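Local coordinates for protein fructose-bisphosphate aldolase class I (Thermoproteus tenax, PDB 1W8S) that is a TIM-barrel enzyme of the DeoC/LacD aldolase family, a class I aldolase, whose pocket holds 1,6-di-O-phosphono-beta-D-fructofuranose in this model, at residues A94-S97 against V98-V102; K131-A134 against V135-D138; L241-A244 against R245-A248. The protein carries 2 engineered substitutions. All coordinates share one frame; numbering follows the deposited sequence.

Contact 1 (A94-S97 against V98-V102); sequences ANCS and VEEAV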
loop_
_atom_site.group_PDB
_atom_site.type_symbol
_atom_site.label_atom_id
_atom_site.label_comp_id
_atom_site.label_asym_id
_atom_site.label_seq_id
_atom_site.Cartn_x
_atom_site.Cartn_y
_atom_site.Cartn_z
ATOM N N ALA E 94 7.878 8.530 7.970
ATOM C CA ALA E 94 7.578 9.808 8.570
ATOM C C ALA E 94 6.527 9.668 9.631
ATOM O O ALA E 94 5.522 8.982 9.437
ATOM C CB ALA E 94 7.101 10.803 7.494
ATOM N N ASN E 95 6.767 10.285 10.777
ATOM C CA ASN E 95 5.755 10.392 11.826
ATOM C C ASN E 95 5.248 11.828 11.968
ATOM O O ASN E 95 4.484 12.145 12.903
ATOM C CB ASN E 95 6.294 9.901 13.181
ATOM C CG ASN E 95 7.505 10.637 13.626
ATOM O OD1 ASN E 95 7.437 11.819 13.960
ATOM N ND2 ASN E 95 8.638 9.949 13.645
ATOM N N CYS E 96 5.696 12.686 11.065
ATOM C CA CYS E 96 5.426 14.129 11.063
ATOM C C CYS E 96 5.486 14.625 9.644
ATOM O O CYS E 96 6.299 14.116 8.855
ATOM C CB CYS E 96 6.496 14.852 11.880
ATOM S SG CYS E 96 6.164 16.586 12.285
ATOM N N SER E 97 4.673 15.638 9.328
ATOM C CA SER E 97 4.700 16.321 8.030
ATOM C C SER E 97 5.571 17.542 8.104
ATOM O O SER E 97 5.858 18.065 9.209
ATOM C CB SER E 97 3.312 16.777 7.615
ATOM O OG SER E 97 2.731 17.671 8.529
ATOM N N VAL E 98 5.989 18.025 6.945
ATOM C CA VAL E 98 6.716 19.275 6.874
ATOM C C VAL E 98 5.856 20.408 7.381
ATOM O O VAL E 98 6.349 21.297 8.053
ATOM C CB VAL E 98 7.155 19.553 5.427
ATOM C CG1 VAL E 98 7.672 20.965 5.266
ATOM C CG2 VAL E 98 8.193 18.508 5.009
ATOM N N GLU E 99 4.565 20.407 7.054
ATOM C CA GLU E 99 3.697 21.508 7.510
ATOM C C GLU E 99 3.684 21.571 9.060
ATOM O O GLU E 99 3.739 22.650 9.663
ATOM C CB GLU E 99 2.278 21.352 6.941
ATOM C CG GLU E 99 1.290 22.370 7.492
ATOM C CD GLU E 99 -0.112 22.322 6.873
ATOM O OE1 GLU E 99 -0.284 21.760 5.789
ATOM O OE2 GLU E 99 -0.998 22.929 7.475
ATOM N N GLU E 100 3.612 20.406 9.709
ATOM C CA GLU E 100 3.585 20.372 11.162
ATOM C C GLU E 100 4.937 20.819 11.724
ATOM O O GLU E 100 4.990 21.477 12.758
ATOM C CB GLU E 100 3.254 18.984 11.677
ATOM C CG GLU E 100 1.821 18.572 11.438
ATOM C CD GLU E 100 1.612 17.100 11.636
ATOM O OE1 GLU E 100 2.069 16.329 10.779
ATOM O OE2 GLU E 100 1.028 16.721 12.666
ATOM N N ALA E 101 6.020 20.468 11.042
ATOM C CA ALA E 101 7.371 20.919 11.429
ATOM C C ALA E 101 7.487 22.447 11.458
ATOM O O ALA E 101 8.081 23.032 12.376
ATOM C CB ALA E 101 8.401 20.326 10.511
ATOM N N VAL E 102 6.929 23.086 10.430
ATOM C CA VAL E 102 6.846 24.509 10.387
ATOM C C VAL E 102 6.124 25.038 11.613
ATOM O O VAL E 102 6.646 25.932 12.296
ATOM C CB VAL E 102 6.165 24.985 9.103
ATOM C CG1 VAL E 102 5.846 26.467 9.189
ATOM C CG2 VAL E 102 7.114 24.704 7.927
#
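A capping box, formed by Ser97 and Glu100, opens helix 98-103. At the N-cap position, Ser97 accepts from Glu100 N with its OG, 3.1 Å away, and so satisfies an amide of the first turn that has no carbonyl of a previous helical turn to bond to. Its first torsion (chi1 60°) sets OG between the backbone N and the carbonyl carbon, which swings the hydroxyl over the helix start. The Glu100 side chain returns the bond: OE1 is gripped twice, by Ser97 N at 3.1 Å and by Ser97 OG, which donates to the anti lone pair of Glu100 OE1 at 2.7 Å. The amide comes in more obliquely, 31° out of the carboxylate plane. Serine suits this place because its short hydroxyl can both accept and donate, and glutamate because it is long enough to reach back three residues. Ala101 N then begins the regular helical pattern on Ser97 O, while Cys96 SG rests 3.8 Å from Glu100 CB. Glu100 OE2 forms a salt bridge with Arg62, and Arg132 of a second subunit packs on Ser97 and Glu100. The short helix follows strand 93-94, with Cys96 and Val98 against Leu79 of strand 75-81 and Val98 also against helix 120-137.

Contact 2 (K131-A134 against V135-D138); sequences KRDA and VKFD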
loop_
_atom_site.group_PDB
_atom_site.type_symbol
_atom_site.label_atom_id
_atom_site.label_comp_id
_atom_site.label_asym_id
_atom_site.label_seq_id
_atom_site.Cartn_x
_atom_site.Cartn_y
_atom_site.Cartn_z
ATOM N N LYS E 131 10.308 16.138 0.131
ATOM C CA LYS E 131 11.048 17.099 -0.696
ATOM C C LYS E 131 10.128 18.165 -1.346
ATOM O O LYS E 131 10.376 19.366 -1.231
ATOM C CB LYS E 131 11.845 16.350 -1.769
ATOM C CG LYS E 131 12.552 17.227 -2.823
ATOM C CD LYS E 131 13.493 18.251 -2.248
ATOM C CE LYS E 131 14.199 19.047 -3.389
ATOM N NZ LYS E 131 15.207 20.079 -2.907
ATOM N N ARG E 132 9.032 17.736 -1.947
ATOM C CA ARG E 132 8.072 18.671 -2.556
ATOM C C ARG E 132 7.502 19.638 -1.480
ATOM O O ARG E 132 7.334 20.825 -1.734
ATOM C CB ARG E 132 6.939 17.882 -3.198
ATOM C CG ARG E 132 5.882 18.690 -3.921
ATOM C CD ARG E 132 4.891 17.771 -4.628
ATOM N NE ARG E 132 4.324 18.403 -5.813
ATOM C CZ ARG E 132 3.610 17.751 -6.748
ATOM N NH1 ARG E 132 3.336 16.456 -6.620
ATOM N NH2 ARG E 132 3.131 18.411 -7.774
ATOM N N ASP E 133 7.233 19.110 -0.305
ATOM C CA ASP E 133 6.696 19.924 0.786
ATOM C C ASP E 133 7.771 20.870 1.341
ATOM O O ASP E 133 7.479 22.009 1.677
ATOM C CB ASP E 133 6.168 19.043 1.890
ATOM C CG ASP E 133 4.748 18.613 1.686
ATOM O OD1 ASP E 133 4.044 19.176 0.808
ATOM O OD2 ASP E 133 4.241 17.762 2.460
ATOM N N ALA E 134 9.018 20.425 1.407
ATOM C CA ALA E 134 10.139 21.293 1.837
ATOM C C ALA E 134 10.281 22.534 0.954
ATOM O O ALA E 134 10.469 23.650 1.449
ATOM C CB ALA E 134 11.456 20.507 1.897
ATOM N N VAL E 135 10.164 22.329 -0.361
ATOM C CA VAL E 135 10.231 23.409 -1.335
ATOM C C VAL E 135 9.037 24.327 -1.150
ATOM O O VAL E 135 9.181 25.546 -1.161
ATOM C CB VAL E 135 10.311 22.848 -2.789
ATOM C CG1 VAL E 135 10.145 23.954 -3.840
ATOM C CG2 VAL E 135 11.618 22.092 -2.976
ATOM N N LYS E 136 7.857 23.759 -0.948
ATOM C CA LYS E 136 6.633 24.551 -0.812
ATOM C C LYS E 136 6.702 25.481 0.424
ATOM O O LYS E 136 6.263 26.633 0.384
ATOM C CB LYS E 136 5.434 23.598 -0.678
ATOM C CG LYS E 136 4.125 24.230 -0.268
ATOM C CD LYS E 136 3.005 23.145 -0.355
ATOM C CE LYS E 136 1.718 23.589 0.261
ATOM N NZ LYS E 136 0.676 22.524 0.287
ATOM N N PHE E 137 7.185 24.928 1.531
ATOM C CA PHE E 137 7.260 25.648 2.814
ATOM C C PHE E 137 8.607 26.371 3.001
ATOM O O PHE E 137 8.810 27.015 4.021
ATOM C CB PHE E 137 6.986 24.672 3.959
ATOM C CG PHE E 137 5.518 24.292 4.088
ATOM C CD1 PHE E 137 4.653 25.129 4.759
ATOM C CD2 PHE E 137 4.999 23.122 3.504
ATOM C CE1 PHE E 137 3.316 24.801 4.877
ATOM C CE2 PHE E 137 3.654 22.794 3.613
ATOM C CZ PHE E 137 2.804 23.642 4.297
ATOM N N ASP E 138 9.485 26.286 1.997
ATOM C CA ASP E 138 10.832 26.914 2.015
ATOM C C ASP E 138 11.605 26.527 3.287
ATOM O O ASP E 138 12.169 27.389 3.960
ATOM C CB ASP E 138 10.682 28.446 1.891
ATOM C CG ASP E 138 11.899 29.119 1.256
ATOM O OD1 ASP E 138 12.395 28.667 0.192
ATOM O OD2 ASP E 138 12.421 30.116 1.773
HETATM O O HOH W 1 1.571 20.041 1.207
#
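Val135 meets Lys131 one turn back along helix 120-137: its backbone N donates to Lys131 O at 3.1 Å, and its branch CG2 lies 4.0 Å from Lys131 CE. The lysine chain is bent at its second torsion (chi2 56°), so that apolar carbon meets the valine, short of the charged end. That end binds Gly172 O and makes a salt bridge with Glu66 of a third subunit, on which Val135 also packs. Lys136 continues the helical i to i-4 bonding, N to Arg132 O, and holds its chain extended. Its NZ does not touch Asp133 directly; a water bridges them, accepting from Lys136 NZ at 2.8 Å and donating to Asp133 OD1 at 2.7 Å. The opposite charges, 4.8 Å apart from Asp133 OD1 to Lys136 NZ, would probably attract each other as well as share this water. Phe137 N donates to Asp133 O at 2.9 Å, and the same oxygen lies at the edge of the phenyl ring, in its plane, 3.3 Å from Phe137 CD2. With CG anti to its own carbonyl carbon and beside its backbone N (chi1 -75°), the ring lies near the carbonyl of Asp133, and it packs on Val98, Glu99 and Val102 of helix 98-103. Asp138 then leaves helical geometry with a positive phi of 52°. The stop is a Schellman motif, closing the helix of the beta-alpha-beta unit between strands 108-113 and 141-145.

Contact 3 (L241-A244 against R245-A248); sequences LKFA and RALA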
loop_
_atom_site.group_PDB
_atom_site.type_symbol
_atom_site.label_atom_id
_atom_site.label_comp_id
_atom_site.label_asym_id
_atom_site.label_seq_id
_atom_site.Cartn_x
_atom_site.Cartn_y
_atom_site.Cartn_z
ATOM N N LEU E 241 29.848 19.765 28.339
ATOM C CA LEU E 241 30.008 21.167 27.963
ATOM C C LEU E 241 31.458 21.530 27.649
ATOM O O LEU E 241 31.708 22.182 26.634
ATOM C CB LEU E 241 29.435 22.082 29.023
ATOM C CG LEU E 241 29.627 23.572 28.741
ATOM C CD1 LEU E 241 28.946 24.004 27.444
ATOM C CD2 LEU E 241 29.128 24.356 29.934
ATOM N N LYS E 242 32.403 21.094 28.486
ATOM C CA LYS E 242 33.835 21.328 28.241
ATOM C C LYS E 242 34.253 20.801 26.870
ATOM O O LYS E 242 34.860 21.509 26.076
ATOM C CB LYS E 242 34.695 20.670 29.331
ATOM C CG LYS E 242 36.200 20.995 29.245
ATOM C CD LYS E 242 37.011 20.359 30.390
ATOM C CE LYS E 242 38.463 20.846 30.382
ATOM N NZ LYS E 242 38.743 21.836 31.474
ATOM N N PHE E 243 33.876 19.560 26.585
ATOM C CA PHE E 243 34.229 18.948 25.320
ATOM C C PHE E 243 33.502 19.586 24.145
ATOM O O PHE E 243 34.079 19.760 23.075
ATOM C CB PHE E 243 33.985 17.445 25.356
ATOM C CG PHE E 243 34.507 16.738 24.154
ATOM C CD1 PHE E 243 35.837 16.887 23.768
ATOM C CD2 PHE E 243 33.682 15.944 23.393
ATOM C CE1 PHE E 243 36.313 16.249 22.649
ATOM C CE2 PHE E 243 34.161 15.298 22.281
ATOM C CZ PHE E 243 35.482 15.454 21.911
ATOM N N ALA E 244 32.247 19.964 24.346
ATOM C CA ALA E 244 31.465 20.645 23.306
ATOM C C ALA E 244 32.145 21.959 22.901
ATOM O O ALA E 244 32.305 22.244 21.728
ATOM C CB ALA E 244 30.042 20.904 23.789
ATOM N N ARG E 245 32.589 22.720 23.882
ATOM C CA ARG E 245 33.311 23.969 23.614
ATOM C C ARG E 245 34.641 23.711 22.889
ATOM O O ARG E 245 35.028 24.482 22.026
ATOM C CB ARG E 245 33.547 24.742 24.910
ATOM C CG ARG E 245 32.250 25.191 25.605
ATOM C CD ARG E 245 32.307 26.563 26.239
ATOM N NE ARG E 245 31.862 26.589 27.636
ATOM C CZ ARG E 245 30.880 27.356 28.149
ATOM N NH1 ARG E 245 30.157 28.175 27.397
ATOM N NH2 ARG E 245 30.613 27.292 29.448
ATOM N N ALA E 246 35.329 22.622 23.225
ATOM C CA ALA E 246 36.539 22.237 22.488
ATOM C C ALA E 246 36.225 21.953 21.013
ATOM O O ALA E 246 36.980 22.321 20.135
ATOM C CB ALA E 246 37.208 21.033 23.135
ATOM N N LEU E 247 35.093 21.309 20.748
ATOM C CA LEU E 247 34.659 21.034 19.380
ATOM C C LEU E 247 34.317 22.306 18.637
ATOM O O LEU E 247 34.624 22.423 17.468
ATOM C CB LEU E 247 33.426 20.121 19.382
ATOM C CG LEU E 247 33.709 18.658 19.688
ATOM C CD1 LEU E 247 32.417 17.905 20.036
ATOM C CD2 LEU E 247 34.391 18.004 18.515
ATOM N N ALA E 248 33.695 23.261 19.328
ATOM C CA ALA E 248 33.375 24.552 18.743
ATOM C C ALA E 248 34.663 25.274 18.274
ATOM O O ALA E 248 34.707 25.785 17.149
ATOM C CB ALA E 248 32.600 25.427 19.757
#
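Leu241 CD1 lies over the centre of one face of the Arg245 guanidinium, 3.8 Å above its plane, and Leu247 CG sits over one face of the Phe243 ring, 4.2 Å above it and offset toward the rim. Both are i to i+4 pairs on helix 240-253 of this TIM-barrel protein. Arginine suits the exposed flank: bent at its second and third torsions (chi2 -142°), it folds its flat, poorly solvated face back onto the leucine. The other methyl of Leu241, CD2, comes to 3.3 Å from Arg245 NH2, a close apolar-to-polar approach rather than a bond. On the buried flank Phe243 CE2 touches Leu247 CD1 at 3.9 Å, whereas Ala246 CB is a more distant, oblique neighbour of the ring. The large apolar residues pack against neighbouring helices: Phe243 and Leu247 on Leu214 of helix 210-222, and Leu241 on Leu49 and Ala53 of helix 43-53. Ala244, small enough to sit close, meets Ala53 and Val234. Successive backbone bonds hold the turn together. The first runs from Arg245 N to Leu241 O at 2.9 Å, and the last from Ala248 N to Ala244 O at 3.0 Å.

The contacts follow one another along the chain in numerical order. Contacts 1 and 2 are neighbours, their centres about 11 Å apart: the start of helix 98-103 packs against the end of helix 120-137, with Glu99 CB 3.5 Å from Phe137 CZ and Val98 CB 3.7 Å from Asp133 CB. Between these helices the chain passes through strand 108-113. Contact 3, on helix 240-253, lies on the opposite side of the chain's centre from the other two, its centre about 31 Å from that of contact 1 and about 34 Å from that of contact 2. The barrel strands thus separate two helical flanks. Other subunits meet contacts 1 and 2, whereas none touches contact 3.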